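Like-Sm ribonucleoprotein core (Methanococcus vannielii SB, PDB 5MKI) probably binds RNA as a seven-subunit archaeal Sm-like ring protein, and also binds uridine monophosphate and calcium ions. Local coordinates at residues A[23-35]-A[42-54]. Numbering follows the deposited sequence.
Sequences LKDGKLVKGRLKA and VALENAKIESDEE
Val-29 and Ile-49 form a non-hydrogen-bonded pair in the antiparallel ladder between strand 28-36 and the bent segment 42-49. Their side chains run side by side, Val-29 CG1 lying 3.6 Å from Ile-49 CD1; with CG1 anti to the backbone N (chi1 -169°), the same methyl also meets Leu-44 CD1, at 3.7 Å. The register slips by one between Lys-30 and Arg-32, a beta bulge where the chain turns at Glu-45 and Asn-46. There Gly-31 fits closely, its CA 4.1 Å from that of Ala-47; a CB on Gly-31 would lie only 3.1 Å from the CB atoms of Leu-44 and Ala-47.

The other face is polar and looser. Arg-32 and Glu-45 run alongside, guanidinium and carboxylate planes 14° apart, yet Arg-32 NE stays 4.1 Å from Glu-45 OE1, beyond a salt bridge; one water accepts from Lys-34 NZ, weakly from Arg-32 NE, and donates to Glu-45 OE1. At the far end Leu-28 N reaches Glu-50 OE2 (2.8 Å) from above the carboxylate plane. Shortening Glu-50 to an alanine is likely to leave the Leu-28 amide without its carboxylate acceptor.

Lys-34 NZ also hydrogen-bonds Asn-16 OD1, and Lys-48 NZ forms a salt bridge with Glu-56. Within the curled Sm-fold sheet, strand 18-23 flanks strand 28-36, and Leu-60 of strand 57-62 packs against both Val-29 and Ile-49.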
loop_
_atom_site.group_PDB
_atom_site.type_symbol
_atom_site.label_atom_id
_atom_site.label_comp_id
_atom_site.label_asym_id
_atom_site.label_seq_id
_atom_site.Cartn_x
_atom_site.Cartn_y
_atom_site.Cartn_z
ATOM N N LEU A 23 6.703 -13.191 -9.090
ATOM C CA LEU A 23 6.740 -11.899 -8.425
ATOM C C LEU A 23 6.132 -10.819 -9.318
ATOM O O LEU A 23 6.051 -10.961 -10.541
ATOM C CB LEU A 23 8.176 -11.538 -8.053
ATOM C CG LEU A 23 8.863 -12.514 -7.094
ATOM C CD1 LEU A 23 10.224 -11.955 -6.651
ATOM C CD2 LEU A 23 7.965 -12.783 -5.891
ATOM N N LYS A 24 5.719 -9.717 -8.681
ATOM C CA LYS A 24 5.009 -8.656 -9.395
ATOM C C LYS A 24 5.849 -8.037 -10.503
ATOM O O LYS A 24 5.298 -7.534 -11.489
ATOM C CB LYS A 24 4.571 -7.569 -8.416
ATOM C CG LYS A 24 3.450 -7.976 -7.495
ATOM C CD LYS A 24 3.223 -6.909 -6.445
ATOM C CE LYS A 24 1.916 -7.138 -5.700
ATOM N NZ LYS A 24 1.944 -8.411 -4.898
ATOM N N ASP A 25 7.168 -8.063 -10.369
ATOM C CA ASP A 25 8.050 -7.390 -11.312
ATOM C C ASP A 25 8.447 -8.265 -12.491
ATOM O O ASP A 25 9.257 -7.831 -13.319
ATOM C CB ASP A 25 9.311 -6.896 -10.588
ATOM C CG ASP A 25 10.084 -8.026 -9.903
ATOM O OD1 ASP A 25 9.815 -9.213 -10.192
ATOM O OD2 ASP A 25 10.969 -7.724 -9.072
ATOM N N GLY A 26 7.915 -9.485 -12.580
ATOM C CA GLY A 26 8.264 -10.413 -13.640
ATOM C C GLY A 26 9.255 -11.491 -13.250
ATOM O O GLY A 26 9.392 -12.475 -13.983
ATOM N N LYS A 27 9.937 -11.345 -12.119
ATOM C CA LYS A 27 10.858 -12.369 -11.655
ATOM C C LYS A 27 10.130 -13.677 -11.358
ATOM O O LYS A 27 8.955 -13.694 -10.977
ATOM C CB LYS A 27 11.591 -11.896 -10.400
ATOM C CG LYS A 27 12.527 -10.722 -10.621
ATOM C CD LYS A 27 13.445 -10.531 -9.418
ATOM C CE LYS A 27 14.233 -9.239 -9.523
ATOM N NZ LYS A 27 13.351 -8.058 -9.639
ATOM N N LEU A 28 10.854 -14.780 -11.545
ATOM C CA LEU A 28 10.458 -16.111 -11.106
ATOM C C LEU A 28 11.503 -16.621 -10.125
ATOM O O LEU A 28 12.691 -16.667 -10.458
ATOM C CB LEU A 28 10.355 -17.085 -12.286
ATOM C CG LEU A 28 9.042 -17.262 -13.043
ATOM C CD1 LEU A 28 8.728 -16.042 -13.908
ATOM C CD2 LEU A 28 9.098 -18.544 -13.880
ATOM N N VAL A 29 11.071 -17.003 -8.926
ATOM C CA VAL A 29 11.952 -17.594 -7.924
ATOM C C VAL A 29 11.490 -19.025 -7.697
ATOM O O VAL A 29 10.326 -19.255 -7.350
ATOM C CB VAL A 29 11.951 -16.806 -6.602
ATOM C CG1 VAL A 29 13.066 -17.294 -5.716
ATOM C CG2 VAL A 29 12.081 -15.317 -6.858
ATOM N N LYS A 30 12.398 -19.980 -7.882
ATOM C CA LYS A 30 12.092 -21.404 -7.802
ATOM C C LYS A 30 12.915 -22.022 -6.684
ATOM O O LYS A 30 14.114 -21.750 -6.580
ATOM C CB LYS A 30 12.392 -22.100 -9.138
ATOM C CG LYS A 30 12.291 -23.621 -9.098
ATOM C CD LYS A 30 12.843 -24.277 -10.370
ATOM C CE LYS A 30 13.742 -25.477 -10.050
ATOM N NZ LYS A 30 13.082 -26.809 -10.301
ATOM N N GLY A 31 12.284 -22.845 -5.850
ATOM C CA GLY A 31 13.013 -23.446 -4.745
ATOM C C GLY A 31 12.153 -24.416 -3.960
ATOM O O GLY A 31 10.984 -24.646 -4.275
ATOM N N ARG A 32 12.759 -24.976 -2.912
ATOM C CA ARG A 32 12.110 -25.962 -2.047
ATOM C C ARG A 32 11.481 -25.261 -0.840
ATOM O O ARG A 32 12.190 -24.646 -0.031
ATOM C CB ARG A 32 13.131 -27.010 -1.598
ATOM C CG ARG A 32 12.600 -28.131 -0.690
ATOM C CD ARG A 32 13.772 -28.962 -0.147
ATOM N NE ARG A 32 13.329 -30.154 0.574
ATOM C CZ ARG A 32 12.972 -31.293 -0.018
ATOM N NH1 ARG A 32 13.000 -31.393 -1.340
ATOM N NH2 ARG A 32 12.577 -32.325 0.708
ATOM N N LEU A 33 10.163 -25.387 -0.700
ATOM C CA LEU A 33 9.399 -24.604 0.273
ATOM C C LEU A 33 9.531 -25.196 1.674
ATOM O O LEU A 33 8.990 -26.271 1.959
ATOM C CB LEU A 33 7.937 -24.530 -0.155
ATOM C CG LEU A 33 6.997 -23.690 0.722
ATOM C CD1 LEU A 33 7.204 -22.198 0.486
ATOM C CD2 LEU A 33 5.543 -24.089 0.480
ATOM N N LYS A 34 10.202 -24.462 2.564
ATOM C CA LYS A 34 10.418 -24.861 3.953
ATOM C C LYS A 34 9.439 -24.231 4.937
ATOM O O LYS A 34 9.299 -24.738 6.058
ATOM C CB LYS A 34 11.844 -24.493 4.399
ATOM C CG LYS A 34 12.932 -24.963 3.453
ATOM C CD LYS A 34 12.920 -26.470 3.376
ATOM C CE LYS A 34 13.237 -27.095 4.738
ATOM N NZ LYS A 34 13.172 -28.587 4.694
ATOM N N ALA A 35 8.781 -23.140 4.566
ATOM C CA ALA A 35 7.939 -22.410 5.509
ATOM C C ALA A 35 7.199 -21.324 4.756
ATOM O O ALA A 35 7.691 -20.811 3.749
ATOM C CB ALA A 35 8.762 -21.797 6.650
ATOM N N VAL A 42 7.616 -16.569 2.288
ATOM C CA VAL A 42 8.036 -17.957 2.076
ATOM C C VAL A 42 9.551 -18.072 2.234
ATOM O O VAL A 42 10.315 -17.204 1.788
ATOM C CB VAL A 42 7.584 -18.504 0.700
ATOM C CG1 VAL A 42 6.069 -18.427 0.537
ATOM C CG2 VAL A 42 8.272 -17.769 -0.450
ATOM N N ALA A 43 9.986 -19.145 2.895
ATOM C CA ALA A 43 11.398 -19.503 2.967
ATOM C C ALA A 43 11.661 -20.601 1.939
ATOM O O ALA A 43 11.063 -21.679 2.018
ATOM C CB ALA A 43 11.781 -19.965 4.371
ATOM N N LEU A 44 12.529 -20.318 0.968
ATOM C CA LEU A 44 12.829 -21.243 -0.125
ATOM C C LEU A 44 14.273 -21.719 -0.016
ATOM O O LEU A 44 15.199 -20.902 -0.045
ATOM C CB LEU A 44 12.617 -20.582 -1.482
ATOM C CG LEU A 44 11.224 -20.079 -1.837
ATOM C CD1 LEU A 44 11.282 -19.228 -3.098
ATOM C CD2 LEU A 44 10.299 -21.270 -1.999
ATOM N N GLU A 45 14.458 -23.035 0.067
ATOM C CA GLU A 45 15.775 -23.646 0.193
ATOM C C GLU A 45 16.331 -24.009 -1.181
ATOM O O GLU A 45 15.598 -24.490 -2.048
ATOM C CB GLU A 45 15.689 -24.899 1.064
ATOM C CG GLU A 45 17.025 -25.479 1.454
ATOM C CD GLU A 45 16.885 -26.828 2.113
ATOM O OE1 GLU A 45 16.587 -27.806 1.390
ATOM O OE2 GLU A 45 17.066 -26.910 3.347
ATOM N N ASN A 46 17.632 -23.779 -1.373
ATOM C CA ASN A 46 18.296 -24.085 -2.645
ATOM C C ASN A 46 17.533 -23.459 -3.816
ATOM O O ASN A 46 17.073 -24.139 -4.741
ATOM C CB ASN A 46 18.459 -25.601 -2.828
ATOM C CG ASN A 46 19.487 -26.186 -1.871
ATOM O OD1 ASN A 46 20.472 -25.534 -1.526
ATOM N ND2 ASN A 46 19.249 -27.407 -1.422
ATOM N N ALA A 47 17.402 -22.135 -3.750
ATOM C CA ALA A 47 16.513 -21.404 -4.639
ATOM C C ALA A 47 17.252 -20.879 -5.864
ATOM O O ALA A 47 18.459 -20.633 -5.842
ATOM C CB ALA A 47 15.851 -20.235 -3.897
ATOM N N LYS A 48 16.492 -20.687 -6.937
ATOM C CA LYS A 48 17.022 -20.250 -8.219
ATOM C C LYS A 48 16.147 -19.140 -8.776
ATOM O O LYS A 48 14.918 -19.260 -8.780
ATOM C CB LYS A 48 17.077 -21.414 -9.221
ATOM C CG LYS A 48 17.870 -22.633 -8.742
ATOM C CD LYS A 48 17.336 -23.919 -9.383
ATOM C CE LYS A 48 18.198 -25.132 -9.034
ATOM N NZ LYS A 48 17.386 -26.359 -8.703
ATOM N N ILE A 49 16.774 -18.069 -9.249
ATOM C CA ILE A 49 16.077 -17.058 -10.037
ATOM C C ILE A 49 16.226 -17.428 -11.505
ATOM O O ILE A 49 17.340 -17.694 -11.970
ATOM C CB ILE A 49 16.635 -15.651 -9.771
ATOM C CG1 ILE A 49 16.953 -15.446 -8.284
ATOM C CG2 ILE A 49 15.679 -14.601 -10.302
ATOM C CD1 ILE A 49 15.790 -15.667 -7.354
ATOM N N GLU A 50 15.109 -17.457 -12.238
ATOM C CA GLU A 50 15.195 -17.709 -13.674
ATOM C C GLU A 50 15.977 -16.617 -14.390
ATOM O O GLU A 50 16.487 -16.851 -15.492
ATOM C CB GLU A 50 13.793 -17.848 -14.284
ATOM C CG GLU A 50 13.286 -16.628 -15.083
ATOM C CD GLU A 50 13.035 -15.372 -14.233
ATOM O OE1 GLU A 50 12.656 -14.329 -14.811
ATOM O OE2 GLU A 50 13.213 -15.416 -12.996
ATOM N N SER A 51 16.100 -15.441 -13.777
ATOM C CA SER A 51 16.923 -14.357 -14.292
ATOM C C SER A 51 18.410 -14.569 -14.035
ATOM O O SER A 51 19.169 -13.596 -14.086
ATOM C CB SER A 51 16.490 -13.030 -13.662
ATOM O OG SER A 51 15.084 -12.967 -13.487
ATOM N N ASP A 52 18.837 -15.808 -13.778
ATOM C CA ASP A 52 20.175 -16.086 -13.268
ATOM C C ASP A 52 20.316 -17.575 -12.961
ATOM O O ASP A 52 21.062 -17.959 -12.053
ATOM C CB ASP A 52 20.449 -15.244 -12.012
ATOM C CG ASP A 52 21.897 -15.282 -11.581
ATOM O OD1 ASP A 52 22.748 -15.737 -12.374
ATOM O OD2 ASP A 52 22.196 -14.851 -10.448
ATOM N N GLU A 53 19.614 -18.420 -13.722
ATOM C CA GLU A 53 19.467 -19.836 -13.396
ATOM C C GLU A 53 20.805 -20.572 -13.371
ATOM O O GLU A 53 21.028 -21.514 -14.140
ATOM C CB GLU A 53 18.491 -20.506 -14.371
ATOM C CG GLU A 53 18.529 -19.961 -15.801
ATOM C CD GLU A 53 17.239 -20.228 -16.569
ATOM O OE1 GLU A 53 17.020 -19.602 -17.630
ATOM O OE2 GLU A 53 16.439 -21.065 -16.105
ATOM N N GLU A 54 21.694 -20.148 -12.472
ATOM C CA GLU A 54 22.964 -20.819 -12.235
ATOM C C GLU A 54 23.278 -20.820 -10.743
ATOM O O GLU A 54 23.635 -21.862 -10.180
ATOM C CB GLU A 54 24.090 -20.149 -13.026
ATOM C CG GLU A 54 25.381 -20.959 -13.058
ATOM C CD GLU A 54 25.429 -21.950 -14.211
ATOM O OE1 GLU A 54 26.545 -22.389 -14.566
ATOM O OE2 GLU A 54 24.357 -22.287 -14.764
HETATM O O HOH W 1 15.077 -29.505 3.018
#